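Local coordinates for protein cyclin-dependent kinase inhibitor 3 (Homo sapiens, PDB 1FPZ) that is a dual-specificity phosphatase of the protein-tyrosine phosphatase family that removes the activating phosphate from CDK2 in a cyclin-dependent manner, at residues F78-R81 against G82-S85; Y157-D160 against T161-P164. The protein carries 1 engineered substitution. All blocks are in the same frame, centred on the assembly; numbering follows the deposited sequence.

Contact 1: F78-R81 against G82-S85; sequences FCTR and GELS
Thr80 and Glu83 meet because the threonine hydroxyl sits between its own backbone N and carbonyl carbon (chi1 60°), while the glutamate chain runs straight beyond CG (chi2 -176°) and carries its carboxylate back to the Thr80 amide, just before helix 81-86. Thr80 is the N-cap. Its amide donates a nearly linear hydrogen bond from N to Glu83 OE2 at 2.9 Å, reaching that oxygen from well above the carboxylate plane, 48° out of it. This is the glutamate half of a capping box. The hydroxyl adds only a weak bond from Thr80 OG1 to Glu83 OE2, 3.3 Å long, and its oxygen also rests against the methylene, with Thr80 OG1 3.2 Å from Glu83 CG; the two side chains cross at about a right angle. The other carboxylate oxygen lies beside the thiol, with Glu83 OE1 3.8 Å from Cys79 SG. The first helical turn closes through Leu84 N and Thr80 O, 3.2 Å apart, and Leu84 CG lies against that carbonyl oxygen. At the outer side a water accepts from Gly82 N and, in the plane of the guanidinium, from Arg81 NE.

Glu83 OE2 has a salt bridge to Arg146, the arginine of the HCX5R phosphate-binding loop, so Glu83, itself held by the cap, probably acts as a second-shell residue that positions Arg146, in the loop that also holds the engineered Ser140. Residues 78-81 leave strand 74-77 with Phe78 packed on strand 136-139 and helix 146-158, Cys79 O bonded to His105, and Leu84 lying against helix 92-98.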
loop_
_atom_site.group_PDB
_atom_site.type_symbol
_atom_site.label_atom_id
_atom_site.label_comp_id
_atom_site.label_asym_id
_atom_site.label_seq_id
_atom_site.Cartn_x
_atom_site.Cartn_y
_atom_site.Cartn_z
ATOM N N PHE A 78 -5.376 0.801 -3.017
ATOM C CA PHE A 78 -6.059 -0.480 -2.957
ATOM C C PHE A 78 -7.524 -0.355 -2.565
ATOM O O PHE A 78 -8.164 -1.358 -2.316
ATOM C CB PHE A 78 -5.347 -1.464 -2.022
ATOM C CG PHE A 78 -3.862 -1.564 -2.255
ATOM C CD1 PHE A 78 -2.964 -0.946 -1.371
ATOM C CD2 PHE A 78 -3.353 -2.319 -3.293
ATOM C CE1 PHE A 78 -1.575 -1.089 -1.510
ATOM C CE2 PHE A 78 -1.960 -2.473 -3.446
ATOM C CZ PHE A 78 -1.077 -1.851 -2.542
ATOM N N CYS A 79 -8.053 0.872 -2.541
ATOM C CA CYS A 79 -9.459 1.117 -2.211
ATOM C C CYS A 79 -10.318 0.855 -3.433
ATOM O O CYS A 79 -9.925 1.214 -4.537
ATOM C CB CYS A 79 -9.660 2.564 -1.793
ATOM S SG CYS A 79 -9.210 2.901 -0.080
ATOM N N THR A 80 -11.483 0.237 -3.253
ATOM C CA THR A 80 -12.353 -0.025 -4.398
ATOM C C THR A 80 -13.065 1.247 -4.826
ATOM O O THR A 80 -12.976 2.284 -4.162
ATOM C CB THR A 80 -13.420 -1.081 -4.089
ATOM O OG1 THR A 80 -14.230 -0.627 -3.001
ATOM C CG2 THR A 80 -12.778 -2.401 -3.707
ATOM N N ARG A 81 -13.756 1.167 -5.957
ATOM C CA ARG A 81 -14.509 2.297 -6.496
ATOM C C ARG A 81 -15.625 2.713 -5.532
ATOM O O ARG A 81 -15.863 3.902 -5.314
ATOM C CB ARG A 81 -15.108 1.915 -7.849
ATOM C CG ARG A 81 -15.340 0.408 -8.009
ATOM C CD ARG A 81 -16.517 0.093 -8.928
ATOM N NE ARG A 81 -17.785 0.459 -8.294
ATOM C CZ ARG A 81 -18.672 1.291 -8.823
ATOM N NH1 ARG A 81 -18.435 1.849 -10.008
ATOM N NH2 ARG A 81 -19.788 1.573 -8.159
ATOM N N GLY A 82 -16.314 1.724 -4.970
ATOM C CA GLY A 82 -17.374 2.024 -4.028
ATOM C C GLY A 82 -16.863 2.875 -2.876
ATOM O O GLY A 82 -17.464 3.896 -2.514
ATOM N N GLU A 83 -15.735 2.473 -2.301
ATOM C CA GLU A 83 -15.179 3.213 -1.185
ATOM C C GLU A 83 -14.911 4.645 -1.559
ATOM O O GLU A 83 -15.327 5.565 -0.858
ATOM C CB GLU A 83 -13.882 2.582 -0.725
ATOM C CG GLU A 83 -14.015 1.145 -0.332
ATOM C CD GLU A 83 -12.728 0.621 0.206
ATOM O OE1 GLU A 83 -12.301 1.136 1.263
ATOM O OE2 GLU A 83 -12.147 -0.286 -0.432
ATOM N N LEU A 84 -14.209 4.846 -2.670
ATOM C CA LEU A 84 -13.896 6.201 -3.086
ATOM C C LEU A 84 -15.182 7.014 -3.161
ATOM O O LEU A 84 -15.166 8.231 -2.976
ATOM C CB LEU A 84 -13.149 6.191 -4.424
ATOM C CG LEU A 84 -11.767 5.515 -4.335
ATOM C CD1 LEU A 84 -11.225 5.230 -5.714
ATOM C CD2 LEU A 84 -10.804 6.391 -3.571
ATOM N N SER A 85 -16.295 6.330 -3.413
ATOM C CA SER A 85 -17.594 6.991 -3.470
ATOM C C SER A 85 -18.069 7.256 -2.046
ATOM O O SER A 85 -18.315 8.400 -1.659
ATOM C CB SER A 85 -18.609 6.108 -4.184
ATOM O OG SER A 85 -18.544 6.301 -5.585
HETATM O O HOH W 1 -16.948 -0.856 -5.481
#

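Contact 2: Y157-D160 against T161-P164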
loop_
_atom_site.group_PDB
_atom_site.type_symbol
_atom_site.label_atom_id
_atom_site.label_comp_id
_atom_site.label_asym_id
_atom_site.label_seq_id
_atom_site.Cartn_x
_atom_site.Cartn_y
_atom_site.Cartn_z
ATOM N N TYR A 157 8.727 -11.033 -1.206
ATOM C CA TYR A 157 9.020 -10.970 -2.622
ATOM C C TYR A 157 10.482 -10.653 -2.887
ATOM O O TYR A 157 11.134 -11.355 -3.657
ATOM C CB TYR A 157 8.107 -9.924 -3.272
ATOM C CG TYR A 157 8.157 -9.903 -4.780
ATOM C CD1 TYR A 157 7.527 -10.896 -5.542
ATOM C CD2 TYR A 157 8.850 -8.896 -5.445
ATOM C CE1 TYR A 157 7.597 -10.878 -6.943
ATOM C CE2 TYR A 157 8.925 -8.858 -6.816
ATOM C CZ TYR A 157 8.299 -9.845 -7.568
ATOM O OH TYR A 157 8.359 -9.746 -8.935
ATOM N N LEU A 158 11.009 -9.614 -2.241
ATOM C CA LEU A 158 12.408 -9.240 -2.458
ATOM C C LEU A 158 13.429 -10.022 -1.623
ATOM O O LEU A 158 14.623 -9.824 -1.779
ATOM C CB LEU A 158 12.607 -7.737 -2.228
ATOM C CG LEU A 158 11.928 -6.770 -3.199
ATOM C CD1 LEU A 158 11.911 -5.378 -2.609
ATOM C CD2 LEU A 158 12.658 -6.770 -4.536
ATOM N N SER A 159 12.970 -10.889 -0.728
ATOM C CA SER A 159 13.897 -11.691 0.078
ATOM C C SER A 159 13.464 -13.149 0.154
ATOM O O SER A 159 12.290 -13.457 0.325
ATOM C CB SER A 159 14.024 -11.155 1.501
ATOM O OG SER A 159 14.883 -11.996 2.248
ATOM N N ASP A 160 14.418 -14.053 0.048
ATOM C CA ASP A 160 14.070 -15.450 0.098
ATOM C C ASP A 160 14.424 -16.030 1.456
ATOM O O ASP A 160 14.210 -17.214 1.716
ATOM C CB ASP A 160 14.777 -16.166 -1.050
ATOM C CG ASP A 160 14.352 -15.614 -2.412
ATOM O OD1 ASP A 160 15.169 -15.656 -3.367
ATOM O OD2 ASP A 160 13.191 -15.136 -2.521
ATOM N N THR A 161 14.913 -15.169 2.342
ATOM C CA THR A 161 15.316 -15.595 3.674
ATOM C C THR A 161 14.348 -15.177 4.784
ATOM O O THR A 161 14.303 -15.804 5.847
ATOM C CB THR A 161 16.718 -15.039 4.007
ATOM O OG1 THR A 161 16.614 -13.652 4.342
ATOM C CG2 THR A 161 17.644 -15.171 2.801
ATOM N N ILE A 162 13.577 -14.123 4.543
ATOM C CA ILE A 162 12.648 -13.635 5.552
ATOM C C ILE A 162 11.387 -14.495 5.618
ATOM O O ILE A 162 10.842 -14.909 4.590
ATOM C CB ILE A 162 12.261 -12.161 5.282
ATOM C CG1 ILE A 162 11.534 -11.582 6.493
ATOM C CG2 ILE A 162 11.375 -12.067 4.053
ATOM C CD1 ILE A 162 11.306 -10.080 6.398
ATOM N N SER A 163 10.932 -14.754 6.839
ATOM C CA SER A 163 9.748 -15.567 7.072
ATOM C C SER A 163 8.483 -14.725 7.039
ATOM O O SER A 163 8.526 -13.513 7.242
ATOM C CB SER A 163 9.845 -16.233 8.440
ATOM O OG SER A 163 9.799 -15.252 9.459
ATOM N N PRO A 164 7.333 -15.365 6.797
ATOM C CA PRO A 164 6.068 -14.636 6.752
ATOM C C PRO A 164 5.883 -13.983 8.108
ATOM O O PRO A 164 5.447 -12.840 8.223
ATOM C CB PRO A 164 5.046 -15.746 6.506
ATOM C CG PRO A 164 5.847 -16.816 5.791
ATOM C CD PRO A 164 7.120 -16.807 6.583
#
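An ST turn that begins at Ser159 reverses the chain just past the end of helix 146-158, where Ser159 is the first residue to leave helical geometry. Its hydroxyl is turned opposite the backbone N (chi1 178°), which aims it forward into the bend instead of back along the helix. There Ser159 OG accepts from Thr161 N, two residues on, at 3.2 Å with an N-H...O angle of 159°. The next amide shares the same oxygen more loosely, in a weak bond of 3.4 Å from Ile162 N to Ser159 OG. A third donor is the threonine hydroxyl, Thr161 OG1, which lies 3.2 Å from Ser159 OG; a chi1 of 77° swings it over its own backbone to the side facing the serine. One buried side-chain oxygen therefore gathers two consecutive amides and a hydroxyl. The Ile162 methyl CG2 also touches the serine methylene, 3.8 Å from Ser159 CB. With an alanine at Ser159, the Thr161 and Ile162 amides and the threonine hydroxyl would probably lose their common acceptor, and the bend would be freer to shift.

The turn joins two helices. Arg193 of helix 192-197 hydrogen-bonds through NH2 to both the Ser159 and Ile162 carbonyl oxygens, joining the two ends of the bend to that helix, and Val37 packs against Ser159. Beyond the bend Ser163 caps helix 164-175 through Gln166 N, while Tyr157, on the last helical turn, lies against helix 116-131.

How the contacts relate
Both contacts are local, and they follow in series without nesting or crossing. From the N terminus, the chain first passes through strands 30-33 and 42-46 and helix 60-70; after strand 74-77, contact 1 turns it from the central sheet into helix 81-86. Helix 116-131 and strand 136-139 then lead to the phosphate-binding loop, and contact 2 closes the connection between helices 146-158 and 164-175. Their centres lie about 30 Å apart on opposite sides of the chain's centre, and they do not touch. Helix 146-158 links them indirectly: Arg146 at its first turn meets contact 1, whereas its last turn runs into contact 2, away from the active site.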